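Local coordinates for COG3291: FOG: PKD repeat (Clostridium thermocellum, PDB 1WMX), which is a family 30 carbohydrate-binding module from the cellulosomal enzyme CelJ and probably binds cellulose-type glucans for a multidomain protein assigned cellulase activity, at residues B[124-129]-B[137-142]; B[158-163]-B[170-175]. All coordinates share one frame; numbering follows the deposited sequence.

Overall arrangement
Both contacts lie in one CBM30 domain, an antiparallel beta-sandwich, and their centres are about 12 Å apart. They come in series along the chain: contact 1 closes at residue 142, and contact 2 opens at 158, on strand 155-161. The nearest atoms of the two are about 4 Å apart without touching. Strand 86-93 pairs with strand 134-139 of contact 1 and strand 168-178 of contact 2, and its Phe89 meets Ile138, Phe172 and Ile175. Contact 2, its centre about 5 Å from that of the chain, bridges the two sheets; contact 1, about 11 Å from it, packs a loop on strand 134-139. Together they tie different layers of one binding module to a common strand.

Contact 1. Residues B[124-129]-B[137-142]; sequences SNYVTV and KIPLRD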
loop_
_atom_site.group_PDB
_atom_site.type_symbol
_atom_site.label_atom_id
_atom_site.label_comp_id
_atom_site.label_asym_id
_atom_site.label_seq_id
_atom_site.Cartn_x
_atom_site.Cartn_y
_atom_site.Cartn_z
ATOM N N SER B 124 -18.968 2.005 0.953
ATOM C CA SER B 124 -20.299 2.009 0.319
ATOM C C SER B 124 -20.870 0.583 0.200
ATOM O O SER B 124 -22.087 0.396 0.115
ATOM C CB SER B 124 -20.231 2.639 -1.079
ATOM O OG SER B 124 -19.237 2.010 -1.870
ATOM N N ASN B 125 -19.981 -0.398 0.202
ATOM C CA ASN B 125 -20.369 -1.812 0.095
ATOM C C ASN B 125 -21.013 -2.323 1.373
ATOM O O ASN B 125 -21.538 -3.438 1.415
ATOM C CB ASN B 125 -19.148 -2.693 -0.172
ATOM C CG ASN B 125 -18.686 -2.597 -1.604
ATOM O OD1 ASN B 125 -17.658 -3.182 -1.960
ATOM N ND2 ASN B 125 -19.405 -1.880 -2.443
ATOM N N TYR B 126 -20.982 -1.519 2.418
ATOM C CA TYR B 126 -21.550 -1.963 3.688
ATOM C C TYR B 126 -22.503 -0.941 4.304
ATOM O O TYR B 126 -23.150 -1.211 5.320
ATOM C CB TYR B 126 -20.413 -2.263 4.659
ATOM C CG TYR B 126 -19.597 -3.465 4.194
ATOM C CD1 TYR B 126 -20.066 -4.761 4.425
ATOM C CD2 TYR B 126 -18.385 -3.279 3.529
ATOM C CE1 TYR B 126 -19.331 -5.864 3.989
ATOM C CE2 TYR B 126 -17.648 -4.382 3.090
ATOM C CZ TYR B 126 -18.121 -5.677 3.322
ATOM O OH TYR B 126 -17.405 -6.759 2.895
ATOM N N VAL B 127 -22.592 0.216 3.689
ATOM C CA VAL B 127 -23.486 1.265 4.177
ATOM C C VAL B 127 -23.644 2.350 3.124
ATOM O O VAL B 127 -22.839 2.460 2.200
ATOM C CB VAL B 127 -22.915 1.905 5.451
ATOM C CG1 VAL B 127 -21.622 2.676 5.169
ATOM C CG2 VAL B 127 -23.907 2.884 6.089
ATOM N N THR B 128 -24.696 3.114 3.285
ATOM C CA THR B 128 -24.985 4.262 2.427
ATOM C C THR B 128 -25.081 5.432 3.383
ATOM O O THR B 128 -26.143 5.708 3.941
ATOM C CB THR B 128 -26.301 4.089 1.650
ATOM O OG1 THR B 128 -26.217 2.967 0.768
ATOM C CG2 THR B 128 -26.625 5.333 0.809
ATOM N N VAL B 129 -23.959 6.093 3.567
ATOM C CA VAL B 129 -23.862 7.214 4.510
ATOM C C VAL B 129 -24.917 8.297 4.251
ATOM O O VAL B 129 -25.124 8.740 3.119
ATOM C CB VAL B 129 -22.484 7.854 4.440
ATOM C CG1 VAL B 129 -22.281 8.851 5.583
ATOM C CG2 VAL B 129 -21.376 6.803 4.528
ATOM N N LYS B 137 -21.314 -2.633 10.233
ATOM C CA LYS B 137 -20.471 -3.774 10.592
ATOM C C LYS B 137 -19.831 -4.341 9.330
ATOM O O LYS B 137 -20.527 -4.774 8.408
ATOM C CB LYS B 137 -21.312 -4.862 11.276
ATOM C CG LYS B 137 -22.080 -4.361 12.499
ATOM C CD LYS B 137 -22.366 -5.470 13.507
ATOM C CE LYS B 137 -23.158 -6.632 12.910
ATOM N NZ LYS B 137 -23.436 -7.694 13.897
ATOM N N ILE B 138 -18.485 -4.083 9.205
ATOM C CA ILE B 138 -17.729 -4.758 8.145
ATOM C C ILE B 138 -17.175 -6.052 8.714
ATOM O O ILE B 138 -16.529 -6.069 9.768
ATOM C CB ILE B 138 -16.638 -3.827 7.660
ATOM C CG1 ILE B 138 -17.231 -2.531 7.102
ATOM C CG2 ILE B 138 -15.782 -4.438 6.549
ATOM C CD1 ILE B 138 -16.182 -1.533 6.635
ATOM N N PRO B 139 -17.223 -7.216 8.322
ATOM C CA PRO B 139 -16.776 -8.579 8.529
ATOM C C PRO B 139 -15.321 -8.790 8.028
ATOM O O PRO B 139 -15.050 -8.774 6.809
ATOM C CB PRO B 139 -17.763 -9.450 7.847
ATOM C CG PRO B 139 -18.704 -8.535 7.051
ATOM C CD PRO B 139 -18.318 -7.116 7.265
ATOM N N LEU B 140 -14.812 -8.934 8.897
ATOM C CA LEU B 140 -13.374 -9.285 8.790
ATOM C C LEU B 140 -13.142 -10.320 7.690
ATOM O O LEU B 140 -12.253 -10.156 6.839
ATOM C CB LEU B 140 -12.878 -9.878 10.128
ATOM C CG LEU B 140 -12.848 -8.859 11.281
ATOM C CD1 LEU B 140 -11.927 -9.279 12.434
ATOM C CD2 LEU B 140 -12.358 -7.478 10.851
ATOM N N ARG B 141 -13.757 -11.492 7.760
ATOM C CA ARG B 141 -13.459 -12.547 6.776
ATOM C C ARG B 141 -13.610 -11.969 5.355
ATOM O O ARG B 141 -12.901 -12.382 4.422
ATOM C CB ARG B 141 -14.435 -13.795 6.990
ATOM C CG ARG B 141 -15.953 -13.451 6.813
ATOM C CD ARG B 141 -17.082 -14.498 7.238
ATOM N NE ARG B 141 -17.577 -14.359 8.539
ATOM C CZ ARG B 141 -18.412 -13.623 9.285
ATOM N NH1 ARG B 141 -19.271 -12.658 8.883
ATOM N NH2 ARG B 141 -18.308 -13.787 10.597
ATOM N N ASP B 142 -14.295 -10.890 5.181
ATOM C CA ASP B 142 -14.471 -10.324 3.834
ATOM C C ASP B 142 -13.201 -9.580 3.348
ATOM O O ASP B 142 -13.004 -9.381 2.146
ATOM C CB ASP B 142 -15.621 -9.291 3.824
ATOM C CG ASP B 142 -17.013 -9.901 4.011
ATOM O OD1 ASP B 142 -18.065 -9.156 3.897
ATOM O OD2 ASP B 142 -17.137 -11.151 4.282
#
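With CG anti to the carbonyl carbon (chi1 -67°) and the ring turned to chi2 -80°, Tyr126 swings toward Ile138, Pro139 and Asp142, while Asp142, also with CG anti to its carbonyl carbon (chi1 -69°), brings OD1 to the phenol oxygen. The setting is the beta-sandwich of CBM30: the loop after strand 118-122 packs on the end of strand 134-139, where it runs into the short, weakly bonded helical turn at 140-143. Ile138 crosses Tyr126 at about a right angle. Its CG2 lies over one ring face, 4.2 Å from the centroid, a CH-pi contact, and its CG1 meets Tyr126 CD2 at 3.8 Å. Pro139 and Tyr126 approach from opposite directions, with Pro139 CD oblique to the ring, 3.7 Å from Tyr126 CE1. These two neighbours bear on the turn of the ring. Buried Ile138 also touches Phe89 and Ile102, so the tyrosine leans on a side chain that reaches into the core, while Pro139 rests on Tyr86. A hydrogen bond donated by the phenol holds the far end of the side chain in position. Asp142 OD1 lies at the ring edge and in its plane, accepting from Tyr126 OH at 2.7 Å through its anti lone pair, on the side away from OD2.

Contact 2. Residues B[158-163]-B[170-175]; sequences LVFSKR and VWFSDI
Phe160 and Phe172 approach from opposite directions and overlap as an offset stack. Their planes are only 8° from parallel and the centroids are 4.4 Å apart, while CZ of each ring stands 3.4 Å above the plane of the other, displaced toward the rim. The overlap therefore involves the outer ends of the rings: Phe160 CZ to Phe172 CZ is 3.5 Å, and Phe160 CE1 to Phe172 CE1 is 3.6 Å. Both side chains have CG anti to the carbonyl carbon, but the rings are turned differently about CB-CG, with chi2 at 152° for Phe160 and 83° for Phe172, and still end nearly parallel although they are mounted on two separate strands.

The stack spans the interior of a beta-sandwich. Strand 155-161 is the middle strand of one antiparallel sheet, flanked by 64-69 and 101-106, whereas strand 168-178 belongs to the other sheet, beside 48-55 and 86-93. No hydrogen bond crosses between the segments. CA atoms of Phe160 and Phe172 are 11.5 Å apart, a separation bridged by the two phenyl side chains. Phe89, from strand 86-93, meets the Phe172 ring at a steep angle, and Leu53 also touches Phe172; Phe160 rests on Ser66 and Leu68.

Aliphatic contacts extend this packing past the corner the chain turns at Asp174, beyond which Ile175 again points toward the opposite segment. Leu158 and Ile175 cross at about a right angle, and Leu158 CD2 meets Ile175 CG2 at 4.0 Å. From the same isoleucine, the CD1 methyl comes to the edge of the Phe160 ring near its plane, a looser approach of 4.5 Å to Phe160 CZ.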
loop_
_atom_site.group_PDB
_atom_site.type_symbol
_atom_site.label_atom_id
_atom_site.label_comp_id
_atom_site.label_asym_id
_atom_site.label_seq_id
_atom_site.Cartn_x
_atom_site.Cartn_y
_atom_site.Cartn_z
ATOM N N LEU B 158 -5.572 0.229 11.003
ATOM C CA LEU B 158 -6.799 0.417 10.254
ATOM C C LEU B 158 -6.498 1.524 9.289
ATOM O O LEU B 158 -5.652 2.397 9.597
ATOM C CB LEU B 158 -7.916 0.735 11.249
ATOM C CG LEU B 158 -9.118 1.448 10.644
ATOM C CD1 LEU B 158 -9.923 0.571 9.682
ATOM C CD2 LEU B 158 -10.113 1.918 11.709
ATOM N N VAL B 159 -7.173 1.463 8.153
ATOM C CA VAL B 159 -6.916 2.436 7.093
ATOM C C VAL B 159 -8.202 2.981 6.468
ATOM O O VAL B 159 -9.085 2.237 6.038
ATOM C CB VAL B 159 -6.073 1.755 6.013
ATOM C CG1 VAL B 159 -5.245 2.743 5.200
ATOM C CG2 VAL B 159 -5.068 0.744 6.591
ATOM N N PHE B 160 -8.027 4.336 6.179
ATOM C CA PHE B 160 -9.042 5.086 5.429
ATOM C C PHE B 160 -8.221 5.644 4.272
ATOM O O PHE B 160 -7.062 6.023 4.459
ATOM C CB PHE B 160 -9.625 6.261 6.232
ATOM C CG PHE B 160 -10.402 5.846 7.450
ATOM C CD1 PHE B 160 -10.495 6.699 8.547
ATOM C CD2 PHE B 160 -11.016 4.597 7.513
ATOM C CE1 PHE B 160 -11.186 6.314 9.695
ATOM C CE2 PHE B 160 -11.706 4.204 8.654
ATOM C CZ PHE B 160 -11.792 5.062 9.749
ATOM N N SER B 161 -8.809 5.711 3.085
ATOM C CA SER B 161 -8.062 6.202 1.945
ATOM C C SER B 161 -8.947 6.723 0.816
ATOM O O SER B 161 -10.125 6.361 0.695
ATOM C CB SER B 161 -7.150 5.084 1.435
ATOM O OG SER B 161 -6.242 5.580 0.480
ATOM N N LYS B 162 -8.352 7.571 -0.016
ATOM C CA LYS B 162 -9.047 8.180 -1.133
ATOM C C LYS B 162 -9.726 7.183 -2.051
ATOM O O LYS B 162 -9.170 6.137 -2.381
ATOM C CB LYS B 162 -8.074 9.037 -1.948
ATOM C CG LYS B 162 -8.647 9.592 -3.242
ATOM C CD LYS B 162 -7.619 10.448 -3.954
ATOM C CE LYS B 162 -8.135 10.948 -5.285
ATOM N NZ LYS B 162 -8.416 9.816 -6.212
ATOM N N ARG B 163 -10.938 7.532 -2.462
ATOM C CA ARG B 163 -11.727 6.724 -3.380
ATOM C C ARG B 163 -11.913 7.628 -4.606
ATOM O O ARG B 163 -11.414 7.339 -5.693
ATOM C CB ARG B 163 -13.070 6.392 -2.737
ATOM C CG ARG B 163 -14.138 5.883 -3.679
ATOM C CD ARG B 163 -13.834 4.517 -4.250
ATOM N NE ARG B 163 -15.070 3.839 -4.626
ATOM C CZ ARG B 163 -15.227 3.114 -5.728
ATOM N NH1 ARG B 163 -14.218 2.970 -6.581
ATOM N NH2 ARG B 163 -16.395 2.530 -5.974
ATOM N N VAL B 170 -17.089 13.137 7.205
ATOM C CA VAL B 170 -17.841 12.123 7.935
ATOM C C VAL B 170 -17.298 12.147 9.353
ATOM O O VAL B 170 -16.228 12.707 9.618
ATOM C CB VAL B 170 -17.678 10.691 7.364
ATOM C CG1 VAL B 170 -18.310 10.604 5.992
ATOM C CG2 VAL B 170 -16.212 10.303 7.325
ATOM N N TRP B 171 -18.048 11.543 10.259
ATOM C CA TRP B 171 -17.679 11.475 11.656
ATOM C C TRP B 171 -17.819 10.024 12.082
ATOM O O TRP B 171 -18.782 9.357 11.713
ATOM C CB TRP B 171 -18.616 12.374 12.464
ATOM C CG TRP B 171 -18.357 13.838 12.261
ATOM C CD1 TRP B 171 -17.516 14.634 12.998
ATOM C CD2 TRP B 171 -18.929 14.685 11.256
ATOM N NE1 TRP B 171 -17.540 15.918 12.519
ATOM C CE2 TRP B 171 -18.397 15.981 11.449
ATOM C CE3 TRP B 171 -19.841 14.477 10.213
ATOM C CZ2 TRP B 171 -18.746 17.068 10.637
ATOM C CZ3 TRP B 171 -20.189 15.555 9.400
ATOM C CH2 TRP B 171 -19.642 16.835 9.618
ATOM N N PHE B 172 -16.847 9.526 12.836
ATOM C CA PHE B 172 -16.883 8.146 13.299
ATOM C C PHE B 172 -17.104 8.125 14.804
ATOM O O PHE B 172 -16.812 9.087 15.509
ATOM C CB PHE B 172 -15.564 7.405 12.996
ATOM C CG PHE B 172 -15.275 7.195 11.523
ATOM C CD1 PHE B 172 -14.687 8.201 10.758
ATOM C CD2 PHE B 172 -15.554 5.971 10.913
ATOM C CE1 PHE B 172 -14.371 7.991 9.403
ATOM C CE2 PHE B 172 -15.248 5.748 9.563
ATOM C CZ PHE B 172 -14.652 6.767 8.807
ATOM N N SER B 173 -17.605 7.006 15.294
ATOM C CA SER B 173 -17.838 6.844 16.716
ATOM C C SER B 173 -17.686 5.374 17.070
ATOM O O SER B 173 -17.945 4.503 16.244
ATOM C CB SER B 173 -19.252 7.321 17.076
ATOM O OG SER B 173 -19.523 7.098 18.450
ATOM N N ASP B 174 -17.236 5.104 18.288
ATOM C CA ASP B 174 -17.102 3.735 18.766
ATOM C C ASP B 174 -16.510 2.769 17.741
ATOM O O ASP B 174 -17.131 1.759 17.405
ATOM C CB ASP B 174 -18.490 3.226 19.193
ATOM C CG ASP B 174 -18.422 2.046 20.141
ATOM O OD1 ASP B 174 -19.461 1.378 20.332
ATOM O OD2 ASP B 174 -17.345 1.786 20.712
ATOM N N ILE B 175 -15.314 3.069 17.243
ATOM C CA ILE B 175 -14.674 2.195 16.273
ATOM C C ILE B 175 -13.967 1.039 16.992
ATOM O O ILE B 175 -13.100 1.258 17.845
ATOM C CB ILE B 175 -13.619 2.948 15.424
ATOM C CG1 ILE B 175 -14.245 4.176 14.752
ATOM C CG2 ILE B 175 -13.062 2.017 14.350
ATOM C CD1 ILE B 175 -13.244 5.027 13.994
#